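Local coordinates for protein cytochrome P450 (Picrophilus torridus, PDB 2RFB) that probably acts as a heme-thiolate monooxygenase, binding a b-type heme through its iron and inserting one atom of molecular oxygen into substrates, at residues A[13-18]-A[255-260]; A[102-107]-A[119-124]; A[127-132]-A[185-190]. All coordinates share one frame; numbering follows the deposited sequence.

In the fold
Interaction 1 joins two parallel strands and is partly buried, its centre about 19 Å from the centre of the chain; it combines backbone hydrogen bonds with a valine face and an aromatic cluster. Interactions 2 and 3 are helix packing, with centres about 9 Å apart, and both use helix 118-129; interaction 2 lies across the chain's centre from interaction 1. Interaction 2 is the more buried of these two, though its solvent-side fringe holds a water-bridged lysine; interaction 3 lies nearest the chain's centre and backs the heme-facing helix 175-206 with isoleucines. Both helical contacts fall within the chain loop that interaction 1 closes, with about 34 Å and 25 Å separating their centres from its own.

Interaction 1: residues A[13-18]-A[255-260]; sequences WHVYKY and DQVIVY
Strands 12-15 and 256-259 run parallel in the β1 sheet of the cytochrome P450 fold, paired from Trp13 with Val257 through His14 with Ile258 to Val15 with Val259. Their axes lie 4.7 Å apart at closest approach and diverge by 24°. In the staggered ladder of a parallel pair, Trp13 N donates to Gln256 O and Ile258 N to Trp13 O, then Val15 N to Ile258 O and Tyr260 N to Val15 O, the last at 2.9 Å with the donor nearly along the C=O axis. Strand 256-259 is also bonded on its far side, Val257 to Arg238 and Val259 to Leu235. Val15, Val257 and Val259 share the face turned to helix 18-26 and strand 249-251; Val15 CB comes within 4.0 Å of Val259 CG2. Trp13 lies on this face too, where its NE1 makes a weak bond of 3.3 Å to Asp255 OD1, an oxygen that also accepts from the backbone N of Lys252. The other face carries an aromatic cluster of His14, Tyr16 and Tyr260. A chi1 of -51° sets CG of His14 beside the backbone N, and the turn of the ring (chi2 -110°) presents ND1 to Tyr260 OH in a short 2.6 Å hydrogen bond, the two rings meeting rim to rim. His14 NE2 is used as well, by the carbonyl O of Tyr9. The phenol of Tyr260 is thus fixed at its hydroxyl, while Tyr16 lies beside it, placing Tyr16 CE2 3.8 Å above the Tyr260 plane, over the ring centre.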
loop_
_atom_site.group_PDB
_atom_site.type_symbol
_atom_site.label_atom_id
_atom_site.label_comp_id
_atom_site.label_asym_id
_atom_site.label_seq_id
_atom_site.Cartn_x
_atom_site.Cartn_y
_atom_site.Cartn_z
ATOM N N TRP A 13 -21.757 8.482 0.858
ATOM C CA TRP A 13 -22.377 7.403 0.132
ATOM C C TRP A 13 -21.435 6.303 0.411
ATOM O O TRP A 13 -20.260 6.557 0.484
ATOM C CB TRP A 13 -22.446 7.676 -1.374
ATOM C CG TRP A 13 -23.536 8.645 -1.754
ATOM C CD1 TRP A 13 -23.399 9.984 -1.992
ATOM C CD2 TRP A 13 -24.937 8.344 -1.964
ATOM N NE1 TRP A 13 -24.631 10.549 -2.295
ATOM C CE2 TRP A 13 -25.587 9.567 -2.294
ATOM C CE3 TRP A 13 -25.700 7.172 -1.892
ATOM C CZ2 TRP A 13 -26.950 9.644 -2.552
ATOM C CZ3 TRP A 13 -27.067 7.249 -2.136
ATOM C CH2 TRP A 13 -27.677 8.470 -2.484
ATOM N N HIS A 14 -21.946 5.089 0.608
ATOM C CA HIS A 14 -21.074 3.900 0.623
ATOM C C HIS A 14 -21.320 3.021 -0.591
ATOM O O HIS A 14 -22.488 2.750 -0.944
ATOM C CB HIS A 14 -21.245 3.148 1.933
ATOM C CG HIS A 14 -21.108 4.039 3.121
ATOM N ND1 HIS A 14 -20.031 3.966 3.985
ATOM C CD2 HIS A 14 -21.872 5.077 3.544
ATOM C CE1 HIS A 14 -20.167 4.899 4.912
ATOM N NE2 HIS A 14 -21.274 5.586 4.667
ATOM N N VAL A 15 -20.224 2.636 -1.242
ATOM C CA VAL A 15 -20.267 1.954 -2.550
ATOM C C VAL A 15 -19.553 0.652 -2.456
ATOM O O VAL A 15 -18.360 0.596 -2.092
ATOM C CB VAL A 15 -19.639 2.829 -3.645
ATOM C CG1 VAL A 15 -19.596 2.117 -5.004
ATOM C CG2 VAL A 15 -20.459 4.142 -3.769
ATOM N N TYR A 16 -20.280 -0.411 -2.758
ATOM C CA TYR A 16 -19.849 -1.772 -2.431
ATOM C C TYR A 16 -19.648 -2.701 -3.610
ATOM O O TYR A 16 -18.784 -3.553 -3.553
ATOM C CB TYR A 16 -20.910 -2.439 -1.558
ATOM C CG TYR A 16 -21.140 -1.779 -0.251
ATOM C CD1 TYR A 16 -22.286 -1.018 -0.043
ATOM C CD2 TYR A 16 -20.217 -1.922 0.804
ATOM C CE1 TYR A 16 -22.510 -0.421 1.170
ATOM C CE2 TYR A 16 -20.436 -1.314 2.036
ATOM C CZ TYR A 16 -21.580 -0.557 2.196
ATOM O OH TYR A 16 -21.853 0.056 3.405
ATOM N N LYS A 17 -20.496 -2.592 -4.624
ATOM C CA LYS A 17 -20.487 -3.470 -5.767
ATOM C C LYS A 17 -19.295 -3.165 -6.599
ATOM O O LYS A 17 -18.916 -2.006 -6.736
ATOM C CB LYS A 17 -21.704 -3.224 -6.648
ATOM C CG LYS A 17 -23.023 -3.710 -6.117
ATOM C CD LYS A 17 -24.066 -3.561 -7.211
ATOM C CE LYS A 17 -24.809 -2.211 -7.221
ATOM N NZ LYS A 17 -26.048 -2.301 -8.116
ATOM N N TYR A 18 -18.699 -4.214 -7.158
ATOM C CA TYR A 18 -17.498 -4.083 -7.981
ATOM C C TYR A 18 -17.700 -3.117 -9.145
ATOM O O TYR A 18 -16.896 -2.224 -9.317
ATOM C CB TYR A 18 -17.044 -5.452 -8.464
ATOM C CG TYR A 18 -15.769 -5.499 -9.301
ATOM C CD1 TYR A 18 -14.622 -6.099 -8.808
ATOM C CD2 TYR A 18 -15.746 -5.010 -10.620
ATOM C CE1 TYR A 18 -13.453 -6.161 -9.576
ATOM C CE2 TYR A 18 -14.597 -5.071 -11.406
ATOM C CZ TYR A 18 -13.451 -5.665 -10.889
ATOM O OH TYR A 18 -12.292 -5.717 -11.670
ATOM N N ASP A 255 -20.838 15.685 -2.292
ATOM C CA ASP A 255 -21.093 14.488 -1.518
ATOM C C ASP A 255 -19.835 13.667 -1.433
ATOM O O ASP A 255 -19.168 13.436 -2.434
ATOM C CB ASP A 255 -22.225 13.655 -2.144
ATOM C CG ASP A 255 -23.609 14.171 -1.789
ATOM O OD1 ASP A 255 -24.591 13.844 -2.505
ATOM O OD2 ASP A 255 -23.731 14.889 -0.780
ATOM N N GLN A 256 -19.498 13.248 -0.225
ATOM C CA GLN A 256 -18.418 12.310 -0.048
ATOM C C GLN A 256 -18.883 10.905 -0.503
ATOM O O GLN A 256 -20.048 10.516 -0.321
ATOM C CB GLN A 256 -17.976 12.277 1.403
ATOM C CG GLN A 256 -16.848 11.309 1.632
ATOM C CD GLN A 256 -16.373 11.315 3.069
ATOM O OE1 GLN A 256 -16.895 12.061 3.904
ATOM N NE2 GLN A 256 -15.388 10.487 3.366
ATOM N N VAL A 257 -17.957 10.174 -1.095
ATOM C CA VAL A 257 -18.228 8.886 -1.683
ATOM C C VAL A 257 -17.188 7.911 -1.211
ATOM O O VAL A 257 -15.998 8.052 -1.537
ATOM C CB VAL A 257 -18.155 8.969 -3.193
ATOM C CG1 VAL A 257 -18.327 7.601 -3.776
ATOM C CG2 VAL A 257 -19.288 9.845 -3.708
ATOM N N ILE A 258 -17.605 6.944 -0.406
ATOM C CA ILE A 258 -16.653 5.964 0.105
ATOM C C ILE A 258 -16.837 4.625 -0.633
ATOM O O ILE A 258 -17.932 4.087 -0.728
ATOM C CB ILE A 258 -16.794 5.712 1.621
ATOM C CG1 ILE A 258 -16.911 7.017 2.436
ATOM C CG2 ILE A 258 -15.641 4.813 2.110
ATOM C CD1 ILE A 258 -16.925 6.806 4.024
ATOM N N VAL A 259 -15.737 4.066 -1.058
ATOM C CA VAL A 259 -15.681 2.990 -1.985
ATOM C C VAL A 259 -14.966 1.815 -1.261
ATOM O O VAL A 259 -13.870 2.002 -0.673
ATOM C CB VAL A 259 -14.930 3.582 -3.183
ATOM C CG1 VAL A 259 -13.766 2.820 -3.561
ATOM C CG2 VAL A 259 -15.894 3.924 -4.342
ATOM N N TYR A 260 -15.622 0.641 -1.235
ATOM C CA TYR A 260 -15.159 -0.492 -0.467
ATOM C C TYR A 260 -14.521 -1.553 -1.315
ATOM O O TYR A 260 -15.215 -2.315 -1.929
ATOM C CB TYR A 260 -16.282 -1.083 0.357
ATOM C CG TYR A 260 -16.761 -0.157 1.461
ATOM C CD1 TYR A 260 -17.488 0.970 1.167
ATOM C CD2 TYR A 260 -16.490 -0.431 2.808
ATOM C CE1 TYR A 260 -17.930 1.812 2.171
ATOM C CE2 TYR A 260 -16.927 0.426 3.842
ATOM C CZ TYR A 260 -17.632 1.527 3.515
ATOM O OH TYR A 260 -18.103 2.373 4.491
#

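Interaction 2: residues A[102-107]-A[119-124]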
loop_
_atom_site.group_PDB
_atom_site.type_symbol
_atom_site.label_atom_id
_atom_site.label_comp_id
_atom_site.label_asym_id
_atom_site.label_seq_id
_atom_site.Cartn_x
_atom_site.Cartn_y
_atom_site.Cartn_z
ATOM N N LEU A 102 10.955 -5.215 6.419
ATOM C CA LEU A 102 11.290 -5.522 5.049
ATOM C C LEU A 102 10.986 -4.312 4.165
ATOM O O LEU A 102 11.891 -3.774 3.555
ATOM C CB LEU A 102 10.584 -6.812 4.567
ATOM C CG LEU A 102 10.673 -7.108 3.058
ATOM C CD1 LEU A 102 12.018 -7.708 2.674
ATOM C CD2 LEU A 102 9.559 -8.039 2.611
ATOM N N PRO A 103 9.725 -3.867 4.102
ATOM C CA PRO A 103 9.341 -2.716 3.253
ATOM C C PRO A 103 10.084 -1.427 3.621
ATOM O O PRO A 103 10.411 -0.635 2.741
ATOM C CB PRO A 103 7.843 -2.575 3.518
ATOM C CG PRO A 103 7.665 -3.192 4.936
ATOM C CD PRO A 103 8.548 -4.418 4.800
ATOM N N VAL A 104 10.426 -1.234 4.890
ATOM C CA VAL A 104 11.167 -0.044 5.249
ATOM C C VAL A 104 12.619 -0.062 4.789
ATOM O O VAL A 104 13.185 0.982 4.539
ATOM C CB VAL A 104 11.008 0.342 6.781
ATOM C CG1 VAL A 104 11.760 -0.574 7.695
ATOM C CG2 VAL A 104 11.458 1.774 7.011
ATOM N N ASN A 105 13.248 -1.234 4.707
ATOM C CA ASN A 105 14.606 -1.334 4.124
ATOM C C ASN A 105 14.584 -1.096 2.623
ATOM O O ASN A 105 15.434 -0.405 2.086
ATOM C CB ASN A 105 15.201 -2.689 4.395
ATOM C CG ASN A 105 15.985 -2.736 5.718
ATOM O OD1 ASN A 105 17.135 -2.309 5.777
ATOM N ND2 ASN A 105 15.380 -3.280 6.758
ATOM N N ILE A 106 13.578 -1.654 1.945
ATOM C CA ILE A 106 13.543 -1.621 0.504
ATOM C C ILE A 106 13.306 -0.187 0.064
ATOM O O ILE A 106 13.986 0.317 -0.851
ATOM C CB ILE A 106 12.399 -2.533 -0.073
ATOM C CG1 ILE A 106 12.583 -3.993 0.349
ATOM C CG2 ILE A 106 12.345 -2.446 -1.590
ATOM C CD1 ILE A 106 14.043 -4.417 0.375
ATOM N N ILE A 107 12.367 0.474 0.735
ATOM C CA ILE A 107 12.017 1.817 0.374
ATOM C C ILE A 107 13.154 2.810 0.646
ATOM O O ILE A 107 13.423 3.700 -0.175
ATOM C CB ILE A 107 10.635 2.191 0.953
ATOM C CG1 ILE A 107 9.694 2.582 -0.188
ATOM C CG2 ILE A 107 10.699 3.233 2.024
ATOM C CD1 ILE A 107 9.833 3.968 -0.636
ATOM N N PRO A 119 19.592 4.019 10.612
ATOM C CA PRO A 119 18.888 3.935 11.912
ATOM C C PRO A 119 17.845 5.049 12.151
ATOM O O PRO A 119 16.728 4.765 12.616
ATOM C CB PRO A 119 20.030 3.986 12.961
ATOM C CG PRO A 119 21.276 3.610 12.221
ATOM C CD PRO A 119 21.068 4.033 10.784
ATOM N N LEU A 120 18.186 6.285 11.820
ATOM C CA LEU A 120 17.290 7.398 12.044
ATOM C C LEU A 120 16.113 7.358 11.067
ATOM O O LEU A 120 14.959 7.609 11.461
ATOM C CB LEU A 120 18.039 8.713 11.927
ATOM C CG LEU A 120 17.185 9.972 11.999
ATOM C CD1 LEU A 120 16.637 10.145 13.415
ATOM C CD2 LEU A 120 17.992 11.191 11.555
ATOM N N PHE A 121 16.396 7.020 9.806
ATOM C CA PHE A 121 15.321 6.863 8.838
ATOM C C PHE A 121 14.270 5.845 9.297
ATOM O O PHE A 121 13.082 6.058 9.135
ATOM C CB PHE A 121 15.856 6.535 7.436
ATOM C CG PHE A 121 14.775 6.319 6.411
ATOM C CD1 PHE A 121 14.160 7.399 5.805
ATOM C CD2 PHE A 121 14.387 5.030 6.053
ATOM C CE1 PHE A 121 13.150 7.231 4.847
ATOM C CE2 PHE A 121 13.390 4.836 5.090
ATOM C CZ PHE A 121 12.768 5.936 4.487
ATOM N N LYS A 122 14.715 4.759 9.895
ATOM C CA LYS A 122 13.777 3.741 10.345
ATOM C C LYS A 122 12.938 4.234 11.542
ATOM O O LYS A 122 11.737 3.963 11.615
ATOM C CB LYS A 122 14.518 2.444 10.693
ATOM C CG LYS A 122 15.129 1.670 9.503
ATOM C CD LYS A 122 16.330 0.862 10.064
ATOM C CE LYS A 122 16.769 -0.365 9.225
ATOM N NZ LYS A 122 17.662 -1.307 10.063
ATOM N N LEU A 123 13.547 4.972 12.459
ATOM C CA LEU A 123 12.794 5.563 13.569
ATOM C C LEU A 123 11.766 6.571 13.025
ATOM O O LEU A 123 10.574 6.480 13.307
ATOM C CB LEU A 123 13.747 6.204 14.574
ATOM C CG LEU A 123 13.303 6.382 16.029
ATOM C CD1 LEU A 123 13.098 5.056 16.751
ATOM C CD2 LEU A 123 14.348 7.218 16.777
ATOM N N TRP A 124 12.213 7.488 12.185
ATOM C CA TRP A 124 11.324 8.443 11.570
ATOM C C TRP A 124 10.228 7.739 10.806
ATOM O O TRP A 124 9.041 8.024 10.988
ATOM C CB TRP A 124 12.123 9.343 10.641
ATOM C CG TRP A 124 11.364 10.443 10.009
ATOM C CD1 TRP A 124 10.842 11.543 10.616
ATOM C CD2 TRP A 124 11.069 10.578 8.617
ATOM N NE1 TRP A 124 10.238 12.361 9.692
ATOM C CE2 TRP A 124 10.377 11.798 8.454
ATOM C CE3 TRP A 124 11.346 9.799 7.490
ATOM C CZ2 TRP A 124 9.947 12.248 7.220
ATOM C CZ3 TRP A 124 10.938 10.247 6.285
ATOM C CH2 TRP A 124 10.229 11.463 6.144
HETATM O O HOH W 1 15.939 -3.503 10.174
#
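Val104 and Phe121 carry a helix-helix contact in the α-helical domain of the P450 fold, where helices 101-111 and 118-129, the E and F helices by family convention, are consecutive along the chain. The two axes are 10.6 Å apart at closest approach and inclined by 126°, a wide separation spanned by side chains. Phe121 leaves its helix toward helix 101-111, with CG anti to the backbone N (chi1 178°). It arrives by its edge: CE2 sits 3.9 Å from Val104 O, which lies in the ring plane, and 4.1 Å from Val104 CG2. The next rim atom, Phe121 CZ, meets Ile107 CG2 at 4.2 Å, also near the plane, so the ring's leading edge meets both Val104 and Ile107. The side chain of Ile107 also lies about 4 Å from the heme, which ties the contact to the P450 core, and Ile186 of helix 175-206 packs on Phe121. Val104 has CG1 in the crowded position between its N and carbonyl carbon (chi1 73°) and CG2 anti to the N; CG2 therefore takes the phenylalanine, while CG1 comes 4.4 Å from Lys122 CG. On the solvent side the lysine chain runs extended beyond CG, passing Asn105 with CE 4.0 Å from Asn105 OD1. The amide of Asn105 is held mainly within its own helix, where ND2 bonds to the carbonyl O of Arg101. One water links the two polar ends: it accepts a weak, long bond from Asn105 ND2 and a firmer one from Lys122 NZ, the water O lying 2.8 Å from that nitrogen.

Interaction 3: residues A[127-132]-A[185-190]; sequences YIIGNK and LIIGGN. With HEM (protoporphyrin IX containing Fe), chain G.
Ile129 holds CG1 between its backbone N and carbonyl carbon (chi1 77°), which swings CG2 anti to the carbonyl carbon and toward segment 185-190 of helix 175-206; Ile187, with CG1 anti to its own carbonyl carbon (chi1 -66°), reaches back toward Ile128. The methyl Ile129 CG2 is the hub. It lies 3.9 Å from Ile186 CG2 and 3.7 Å from Asn190 OD1, with Ile187 CA close by. Beside it, Ile128 CG2 meets Ile187 CG1 at 3.8 Å, the two side chains crossing at about a right angle. Ile129 crosses Ile186 and Asn190 in the same manner, and its CD1 reaches Asn190 CB at 4.0 Å. No polar bond joins the two segments: the contact is apolar packing of isoleucine branches, plus a methyl against the amide oxygen of Asn190. Helix 175-206 is the long central helix of the P450 fold, which spans the distal side of the heme, and the C-terminal end of helix 118-129 packs against its outward flank. The opposite flank faces the porphyrin. There Gly188 O approaches HEM NC at 2.9 Å, and Gly189 CA comes 3.1 Å from HEM C2C, so bare glycine backbone lies against the macrocycle. Within this helix, the carbonyl oxygens of Gly188 and Gly189 bond to the hydroxyls of Thr192 and Thr193. Trp124 of helix 118-129 also touches Ile186. Leu185 CD2 lies 3.8 Å from HEM CMD.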
loop_
_atom_site.group_PDB
_atom_site.type_symbol
_atom_site.label_atom_id
_atom_site.label_comp_id
_atom_site.label_asym_id
_atom_site.label_seq_id
_atom_site.Cartn_x
_atom_site.Cartn_y
_atom_site.Cartn_z
ATOM N N TYR A 127 7.515 6.481 13.258
ATOM C CA TYR A 127 6.649 7.573 13.672
ATOM C C TYR A 127 5.639 8.006 12.620
ATOM O O TYR A 127 4.511 8.389 12.949
ATOM C CB TYR A 127 7.481 8.791 14.050
ATOM C CG TYR A 127 8.157 8.694 15.399
ATOM C CD1 TYR A 127 9.511 8.420 15.498
ATOM C CD2 TYR A 127 7.438 8.871 16.569
ATOM C CE1 TYR A 127 10.146 8.363 16.711
ATOM C CE2 TYR A 127 8.069 8.809 17.816
ATOM C CZ TYR A 127 9.418 8.544 17.868
ATOM O OH TYR A 127 10.035 8.456 19.074
ATOM N N ILE A 128 6.047 7.969 11.364
ATOM C CA ILE A 128 5.379 8.742 10.318
ATOM C C ILE A 128 4.280 7.892 9.693
ATOM O O ILE A 128 3.217 8.397 9.353
ATOM C CB ILE A 128 6.474 9.333 9.311
ATOM C CG1 ILE A 128 6.816 10.798 9.636
ATOM C CG2 ILE A 128 6.204 9.085 7.827
ATOM C CD1 ILE A 128 5.652 11.793 9.491
ATOM N N ILE A 129 4.539 6.588 9.558
ATOM C CA ILE A 129 3.537 5.648 9.117
ATOM C C ILE A 129 2.577 5.379 10.274
ATOM O O ILE A 129 1.520 4.780 10.087
ATOM C CB ILE A 129 4.148 4.325 8.604
ATOM C CG1 ILE A 129 4.613 3.411 9.748
ATOM C CG2 ILE A 129 5.261 4.573 7.647
ATOM C CD1 ILE A 129 5.256 2.092 9.296
ATOM N N GLY A 130 2.961 5.800 11.479
ATOM C CA GLY A 130 2.119 5.607 12.661
ATOM C C GLY A 130 2.421 4.429 13.585
ATOM O O GLY A 130 1.777 4.304 14.622
ATOM N N ASN A 131 3.396 3.583 13.235
ATOM C CA ASN A 131 3.848 2.458 14.075
ATOM C C ASN A 131 4.407 2.868 15.459
ATOM O O ASN A 131 4.521 2.031 16.354
ATOM C CB ASN A 131 4.911 1.679 13.303
ATOM C CG ASN A 131 4.854 0.150 13.530
ATOM O OD1 ASN A 131 3.942 -0.389 14.202
ATOM N ND2 ASN A 131 5.832 -0.555 12.944
ATOM N N LYS A 132 4.734 4.157 15.625
ATOM C CA LYS A 132 5.233 4.751 16.888
ATOM C C LYS A 132 4.552 6.097 17.165
ATOM O O LYS A 132 4.121 6.788 16.229
ATOM C CB LYS A 132 6.752 5.008 16.835
ATOM C CG LYS A 132 7.623 4.101 17.688
ATOM C CD LYS A 132 8.741 4.889 18.399
ATOM C CE LYS A 132 9.662 3.950 19.162
ATOM N NZ LYS A 132 10.069 4.509 20.486
ATOM N N LEU A 185 5.436 8.246 -0.527
ATOM C CA LEU A 185 6.009 6.919 -0.830
ATOM C C LEU A 185 6.226 6.006 0.381
ATOM O O LEU A 185 6.082 4.764 0.286
ATOM C CB LEU A 185 7.336 7.058 -1.574
ATOM C CG LEU A 185 7.191 7.863 -2.867
ATOM C CD1 LEU A 185 8.566 8.104 -3.515
ATOM C CD2 LEU A 185 6.251 7.130 -3.773
ATOM N N ILE A 186 6.580 6.592 1.509
ATOM C CA ILE A 186 6.930 5.782 2.652
ATOM C C ILE A 186 5.627 5.300 3.257
ATOM O O ILE A 186 5.489 4.159 3.640
ATOM C CB ILE A 186 7.751 6.580 3.710
ATOM C CG1 ILE A 186 9.184 6.813 3.240
ATOM C CG2 ILE A 186 7.827 5.823 5.051
ATOM C CD1 ILE A 186 9.844 8.010 3.922
ATOM N N ILE A 187 4.649 6.191 3.330
ATOM C CA ILE A 187 3.442 5.870 4.049
ATOM C C ILE A 187 2.605 4.922 3.245
ATOM O O ILE A 187 2.045 4.009 3.815
ATOM C CB ILE A 187 2.635 7.110 4.421
ATOM C CG1 ILE A 187 3.447 7.940 5.434
ATOM C CG2 ILE A 187 1.232 6.681 4.931
ATOM C CD1 ILE A 187 3.005 9.362 5.500
ATOM N N GLY A 188 2.550 5.083 1.928
ATOM C CA GLY A 188 1.707 4.208 1.131
ATOM C C GLY A 188 2.300 2.849 0.853
ATOM O O GLY A 188 1.602 1.933 0.431
ATOM N N GLY A 189 3.590 2.674 1.063
ATOM C CA GLY A 189 4.139 1.356 0.795
ATOM C C GLY A 189 4.446 0.461 2.005
ATOM O O GLY A 189 4.600 -0.764 1.836
ATOM N N ASN A 190 4.554 1.046 3.199
ATOM C CA ASN A 190 4.973 0.285 4.375
ATOM C C ASN A 190 3.847 -0.566 4.974
ATOM O O ASN A 190 3.854 -1.767 4.792
ATOM C CB ASN A 190 5.562 1.231 5.429
ATOM C CG ASN A 190 7.055 1.490 5.244
ATOM O OD1 ASN A 190 7.616 2.276 5.962
ATOM N ND2 ASN A 190 7.697 0.795 4.329
HETATM C CHA HEM G . -2.062 4.474 -4.268
HETATM C CHB HEM G . -3.276 0.139 -2.264
HETATM C CHC HEM G . 1.571 -0.749 -1.757
HETATM C CHD HEM G . 2.760 3.800 -3.068
HETATM C C1A HEM G . -2.785 3.362 -3.805
HETATM C C2A HEM G . -4.216 3.194 -3.902
HETATM C C3A HEM G . -4.520 1.981 -3.338
HETATM C C4A HEM G . -3.295 1.400 -2.924
HETATM C CMA HEM G . -5.909 1.195 -3.110
HETATM C CAA HEM G . -5.192 4.240 -4.546
HETATM C CBA HEM G . -5.733 5.262 -3.512
HETATM C CGA HEM G . -6.729 6.085 -4.281
HETATM O O1A HEM G . -7.145 5.699 -5.434
HETATM O O2A HEM G . -7.116 7.135 -3.731
HETATM C C1B HEM G . -2.055 -0.502 -1.972
HETATM C C2B HEM G . -1.863 -1.874 -1.566
HETATM C C3B HEM G . -0.503 -2.021 -1.444
HETATM C C4B HEM G . 0.137 -0.803 -1.768
HETATM C CMB HEM G . -3.082 -2.876 -1.347
HETATM C CAB HEM G . 0.545 -3.165 -1.022
HETATM C CBB HEM G . 0.258 -4.562 -1.054
HETATM C C1C HEM G . 2.430 0.342 -2.137
HETATM C C2C HEM G . 3.900 0.503 -2.223
HETATM C C3C HEM G . 4.149 1.788 -2.577
HETATM C C4C HEM G . 2.918 2.463 -2.695
HETATM C CMC HEM G . 5.098 -0.522 -1.973
HETATM C CAC HEM G . 5.554 2.459 -2.851
HETATM C CBC HEM G . 5.943 3.591 -2.235
HETATM C C1D HEM G . 1.537 4.394 -3.526
HETATM C C2D HEM G . 1.391 5.736 -4.039
HETATM C C3D HEM G . -0.106 5.894 -4.364
HETATM C C4D HEM G . -0.688 4.650 -4.056
HETATM C CMD HEM G . 2.477 6.849 -4.194
HETATM C CAD HEM G . -0.946 7.084 -4.938
HETATM C CBD HEM G . -0.819 7.044 -6.477
HETATM C CGD HEM G . -1.585 8.172 -7.092
HETATM O O1D HEM G . -2.428 8.787 -6.363
HETATM O O2D HEM G . -1.356 8.469 -8.303
HETATM N NA HEM G . -2.233 2.224 -3.208
HETATM N NB HEM G . -0.785 0.133 -2.117
HETATM N NC HEM G . 1.894 1.590 -2.455
HETATM N ND HEM G . 0.267 3.770 -3.547
HETATM FE FE HEM G . -0.147 1.911 -3.037
#